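Local structure of D-hydantoinase (Ralstonia pickettii, 1NFG) at residues P211-L223 with I235-V247. The protein probably catalyses the stereospecific hydrolysis of the cyclic amide bond of D-hydantoin derivatives, using two zinc ions per subunit. Sequence-based numbering, arbitrary orientation.
Sequences PPRVEAEATARAL and IVHVTCEESLEEV
Glu215 reaches from helix 212-223 into the turn that precedes helix 241-247. Its CG stands anti to the backbone N (chi1 -172°), and the extended chain carries the carboxylate to Thr239 and Ser243. OE2 takes two bonds. The backbone N of Thr239 donates to it at 2.9 Å on the syn lone pair, with an N-H...O angle of 163°. Ser243 OG also donates to OE2 but comes from above the carboxylate plane. Thr239 OG1 donates to OE1; the modelled distance is very short and should not be read as unusual strength. OE1 also forms a salt bridge with Arg290.

The two helices run nearly parallel, 11° apart, with axes 7.9 Å from each other. Small residues permit this: Ala216 CA lies 3.9 Å from Ser243 CA. Thr219 turns OG1 back to its own helix, onto Glu215 O. This leaves CG2 facing the second helix, 3.9 Å from Val247 CG2. Further along, Leu223 forks: CD2 meets Ile235 CD1 at 3.5 Å, and CD1 packs against the backbone of Glu246 and Val247.

The other flank is looser and more polar. Glu246 folds over Ala220 CB, with CG and the carboxylate both near it, while its OE2 forms a salt bridge with Arg249 of the second subunit. Arg213 NH2 stays 4.0 Å from Glu246 OE2, too far for a salt bridge, with the guanidinium and carboxylate planes almost perpendicular. Partly exposed Pro212 and Glu242 lie on this side, toward solvent.

In this TIM-barrel amidohydrolase, the contact joins neighbouring outer helices beside the strand 233-235. The turn held by Glu215 follows directly on the zinc ligand His237. A buried carboxylate with two donors from the turn, one from the helix after it, and Arg290 beside it, would probably remain ionised. Its bonds tie the first helix to the backbone just beyond a metal ligand, consistent with a second-shell role in fixing that turn.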
loop_
_atom_site.group_PDB
_atom_site.type_symbol
_atom_site.label_atom_id
_atom_site.label_comp_id
_atom_site.label_asym_id
_atom_site.label_seq_id
_atom_site.Cartn_x
_atom_site.Cartn_y
_atom_site.Cartn_z
ATOM N N PRO A 211 3.349 9.876 -19.314
ATOM C CA PRO A 211 3.548 10.100 -17.882
ATOM C C PRO A 211 3.690 8.790 -17.110
ATOM O O PRO A 211 3.360 7.714 -17.616
ATOM C CB PRO A 211 2.295 10.870 -17.490
ATOM C CG PRO A 211 1.260 10.221 -18.346
ATOM C CD PRO A 211 1.949 10.152 -19.688
ATOM N N PRO A 212 4.169 8.875 -15.863
ATOM C CA PRO A 212 4.376 7.726 -14.977
ATOM C C PRO A 212 3.307 6.641 -15.021
ATOM O O PRO A 212 3.627 5.453 -14.970
ATOM C CB PRO A 212 4.483 8.375 -13.607
ATOM C CG PRO A 212 5.208 9.645 -13.920
ATOM C CD PRO A 212 4.497 10.134 -15.167
ATOM N N ARG A 213 2.041 7.031 -15.117
ATOM C CA ARG A 213 0.970 6.042 -15.134
ATOM C C ARG A 213 1.121 5.075 -16.300
ATOM O O ARG A 213 0.852 3.881 -16.163
ATOM C CB ARG A 213 -0.389 6.721 -15.227
ATOM C CG ARG A 213 -1.527 5.833 -14.771
ATOM C CD ARG A 213 -1.582 5.856 -13.264
ATOM N NE ARG A 213 -1.084 4.641 -12.633
ATOM C CZ ARG A 213 -0.531 4.622 -11.425
ATOM N NH1 ARG A 213 -0.397 5.752 -10.741
ATOM N NH2 ARG A 213 -0.138 3.476 -10.890
ATOM N N VAL A 214 1.540 5.603 -17.449
ATOM C CA VAL A 214 1.741 4.797 -18.648
ATOM C C VAL A 214 2.749 3.687 -18.353
ATOM O O VAL A 214 2.554 2.529 -18.743
ATOM C CB VAL A 214 2.264 5.662 -19.812
ATOM C CG1 VAL A 214 2.602 4.787 -21.010
ATOM C CG2 VAL A 214 1.223 6.696 -20.194
ATOM N N GLU A 215 3.824 4.047 -17.656
ATOM C CA GLU A 215 4.854 3.081 -17.294
ATOM C C GLU A 215 4.343 2.135 -16.207
ATOM O O GLU A 215 4.440 0.911 -16.333
ATOM C CB GLU A 215 6.112 3.810 -16.790
ATOM C CG GLU A 215 7.320 2.898 -16.566
ATOM C CD GLU A 215 8.564 3.650 -16.101
ATOM O OE1 GLU A 215 8.704 4.846 -16.445
ATOM O OE2 GLU A 215 9.410 3.040 -15.400
ATOM N N ALA A 216 3.794 2.711 -15.140
ATOM C CA ALA A 216 3.294 1.935 -14.006
ATOM C C ALA A 216 2.345 0.814 -14.411
ATOM O O ALA A 216 2.556 -0.346 -14.057
ATOM C CB ALA A 216 2.615 2.867 -13.005
ATOM N N GLU A 217 1.301 1.165 -15.155
ATOM C CA GLU A 217 0.309 0.190 -15.600
ATOM C C GLU A 217 0.974 -0.991 -16.308
ATOM O O GLU A 217 0.811 -2.143 -15.899
ATOM C CB GLU A 217 -0.707 0.872 -16.530
ATOM C CG GLU A 217 -1.915 0.016 -16.927
ATOM C CD GLU A 217 -1.546 -1.138 -17.837
ATOM O OE1 GLU A 217 -1.014 -0.875 -18.941
ATOM O OE2 GLU A 217 -1.783 -2.306 -17.448
ATOM N N ALA A 218 1.732 -0.699 -17.362
ATOM C CA ALA A 218 2.412 -1.739 -18.131
ATOM C C ALA A 218 3.277 -2.600 -17.222
ATOM O O ALA A 218 3.268 -3.836 -17.311
ATOM C CB ALA A 218 3.257 -1.107 -19.218
ATOM N N THR A 219 4.023 -1.946 -16.341
ATOM C CA THR A 219 4.871 -2.675 -15.412
ATOM C C THR A 219 4.023 -3.678 -14.628
ATOM O O THR A 219 4.318 -4.879 -14.591
ATOM C CB THR A 219 5.558 -1.705 -14.445
ATOM O OG1 THR A 219 6.404 -0.813 -15.189
ATOM C CG2 THR A 219 6.389 -2.469 -13.425
ATOM N N ALA A 220 2.945 -3.190 -14.028
ATOM C CA ALA A 220 2.081 -4.057 -13.245
ATOM C C ALA A 220 1.541 -5.223 -14.065
ATOM O O ALA A 220 1.546 -6.371 -13.604
ATOM C CB ALA A 220 0.942 -3.254 -12.655
ATOM N N ARG A 221 1.084 -4.931 -15.281
ATOM C CA ARG A 221 0.535 -5.959 -16.165
ATOM C C ARG A 221 1.571 -7.048 -16.463
ATOM O O ARG A 221 1.295 -8.249 -16.327
ATOM C CB ARG A 221 0.051 -5.302 -17.465
ATOM C CG ARG A 221 -0.565 -6.241 -18.499
ATOM C CD ARG A 221 -1.691 -5.525 -19.239
ATOM N NE ARG A 221 -1.309 -4.188 -19.695
ATOM C CZ ARG A 221 -0.702 -3.936 -20.852
ATOM N NH1 ARG A 221 -0.410 -4.936 -21.686
ATOM N NH2 ARG A 221 -0.375 -2.686 -21.173
ATOM N N ALA A 222 2.767 -6.626 -16.861
ATOM C CA ALA A 222 3.822 -7.579 -17.160
ATOM C C ALA A 222 4.054 -8.473 -15.939
ATOM O O ALA A 222 4.059 -9.703 -16.041
ATOM C CB ALA A 222 5.101 -6.839 -17.538
ATOM N N LEU A 223 4.222 -7.855 -14.774
ATOM C CA LEU A 223 4.459 -8.616 -13.553
ATOM C C LEU A 223 3.301 -9.563 -13.245
ATOM O O LEU A 223 3.515 -10.681 -12.766
ATOM C CB LEU A 223 4.711 -7.656 -12.384
ATOM C CG LEU A 223 5.981 -6.812 -12.555
ATOM C CD1 LEU A 223 6.009 -5.662 -11.565
ATOM C CD2 LEU A 223 7.188 -7.699 -12.384
ATOM N N ILE A 235 12.242 -6.297 -15.411
ATOM C CA ILE A 235 11.741 -5.039 -15.931
ATOM C C ILE A 235 12.900 -4.092 -16.192
ATOM O O ILE A 235 13.600 -3.679 -15.265
ATOM C CB ILE A 235 10.715 -4.371 -14.957
ATOM C CG1 ILE A 235 9.329 -5.005 -15.107
ATOM C CG2 ILE A 235 10.544 -2.890 -15.303
ATOM C CD1 ILE A 235 9.283 -6.484 -14.940
ATOM N N VAL A 236 13.105 -3.757 -17.463
ATOM C CA VAL A 236 14.181 -2.848 -17.831
ATOM C C VAL A 236 13.779 -1.415 -17.515
ATOM O O VAL A 236 12.598 -1.088 -17.440
ATOM C CB VAL A 236 14.548 -2.956 -19.345
ATOM C CG1 VAL A 236 14.896 -4.391 -19.692
ATOM C CG2 VAL A 236 13.400 -2.451 -20.214
ATOM N N HIS A 237 14.786 -0.570 -17.338
ATOM C CA HIS A 237 14.616 0.836 -17.006
ATOM C C HIS A 237 13.393 1.260 -16.182
ATOM O O HIS A 237 12.464 1.870 -16.707
ATOM C CB HIS A 237 14.701 1.702 -18.275
ATOM C CG HIS A 237 13.796 1.263 -19.388
ATOM N ND1 HIS A 237 12.485 0.889 -19.184
ATOM C CD2 HIS A 237 14.008 1.174 -20.723
ATOM C CE1 HIS A 237 11.930 0.587 -20.345
ATOM N NE2 HIS A 237 12.833 0.753 -21.293
ATOM N N VAL A 238 13.391 0.918 -14.893
ATOM C CA VAL A 238 12.325 1.353 -13.993
ATOM C C VAL A 238 12.763 2.789 -13.750
ATOM O O VAL A 238 13.882 3.025 -13.295
ATOM C CB VAL A 238 12.343 0.599 -12.663
ATOM C CG1 VAL A 238 11.396 1.271 -11.684
ATOM C CG2 VAL A 238 11.934 -0.854 -12.886
ATOM N N THR A 239 11.890 3.745 -14.035
ATOM C CA THR A 239 12.270 5.146 -13.935
ATOM C C THR A 239 11.597 6.062 -12.912
ATOM O O THR A 239 12.037 7.195 -12.726
ATOM C CB THR A 239 12.074 5.799 -15.299
ATOM O OG1 THR A 239 10.673 6.029 -15.511
ATOM C CG2 THR A 239 12.577 4.868 -16.398
ATOM N N CYS A 240 10.541 5.603 -12.255
ATOM C CA CYS A 240 9.856 6.483 -11.321
ATOM C C CYS A 240 9.251 5.762 -10.137
ATOM O O CYS A 240 9.173 4.531 -10.108
ATOM C CB CYS A 240 8.755 7.243 -12.059
ATOM S SG CYS A 240 7.523 6.138 -12.808
ATOM N N GLU A 241 8.800 6.549 -9.169
ATOM C CA GLU A 241 8.203 6.021 -7.953
ATOM C C GLU A 241 7.004 5.100 -8.190
ATOM O O GLU A 241 6.910 4.028 -7.579
ATOM C CB GLU A 241 7.810 7.186 -7.039
ATOM C CG GLU A 241 6.981 6.803 -5.832
ATOM C CD GLU A 241 6.826 7.954 -4.853
ATOM O OE1 GLU A 241 6.797 9.126 -5.299
ATOM O OE2 GLU A 241 6.722 7.683 -3.636
ATOM N N GLU A 242 6.100 5.498 -9.080
ATOM C CA GLU A 242 4.919 4.679 -9.332
ATOM C C GLU A 242 5.196 3.320 -9.960
ATOM O O GLU A 242 4.607 2.324 -9.546
ATOM C CB GLU A 242 3.878 5.452 -10.162
ATOM C CG GLU A 242 4.438 6.580 -10.986
ATOM C CD GLU A 242 4.623 7.862 -10.202
ATOM O OE1 GLU A 242 3.608 8.417 -9.733
ATOM O OE2 GLU A 242 5.781 8.322 -10.067
ATOM N N SER A 243 6.086 3.250 -10.945
ATOM C CA SER A 243 6.374 1.949 -11.547
ATOM C C SER A 243 7.189 1.095 -10.579
ATOM O O SER A 243 6.991 -0.119 -10.496
ATOM C CB SER A 243 7.123 2.097 -12.882
ATOM O OG SER A 243 8.414 2.651 -12.709
ATOM N N LEU A 244 8.100 1.723 -9.839
ATOM C CA LEU A 244 8.909 0.977 -8.884
ATOM C C LEU A 244 7.981 0.327 -7.868
ATOM O O LEU A 244 8.178 -0.828 -7.471
ATOM C CB LEU A 244 9.898 1.899 -8.166
ATOM C CG LEU A 244 10.693 1.275 -7.006
ATOM C CD1 LEU A 244 11.360 -0.024 -7.442
ATOM C CD2 LEU A 244 11.731 2.268 -6.515
ATOM N N GLU A 245 6.954 1.068 -7.468
ATOM C CA GLU A 245 5.999 0.560 -6.502
ATOM C C GLU A 245 5.357 -0.749 -6.956
ATOM O O GLU A 245 5.148 -1.663 -6.147
ATOM C CB GLU A 245 4.916 1.598 -6.236
ATOM C CG GLU A 245 4.053 1.251 -5.044
ATOM C CD GLU A 245 3.011 2.309 -4.753
ATOM O OE1 GLU A 245 3.328 3.519 -4.878
ATOM O OE2 GLU A 245 1.878 1.927 -4.381
ATOM N N GLU A 246 5.040 -0.845 -8.245
ATOM C CA GLU A 246 4.427 -2.059 -8.771
ATOM C C GLU A 246 5.414 -3.221 -8.689
ATOM O O GLU A 246 5.034 -4.355 -8.383
ATOM C CB GLU A 246 3.987 -1.850 -10.220
ATOM C CG GLU A 246 2.902 -0.790 -10.414
ATOM C CD GLU A 246 1.584 -1.147 -9.743
ATOM O OE1 GLU A 246 1.403 -2.319 -9.350
ATOM O OE2 GLU A 246 0.724 -0.251 -9.621
ATOM N N VAL A 247 6.685 -2.939 -8.971
ATOM C CA VAL A 247 7.716 -3.972 -8.907
ATOM C C VAL A 247 7.744 -4.482 -7.478
ATOM O O VAL A 247 7.735 -5.691 -7.212
ATOM C CB VAL A 247 9.105 -3.397 -9.266
ATOM C CG1 VAL A 247 10.198 -4.402 -8.937
ATOM C CG2 VAL A 247 9.140 -3.030 -10.747
#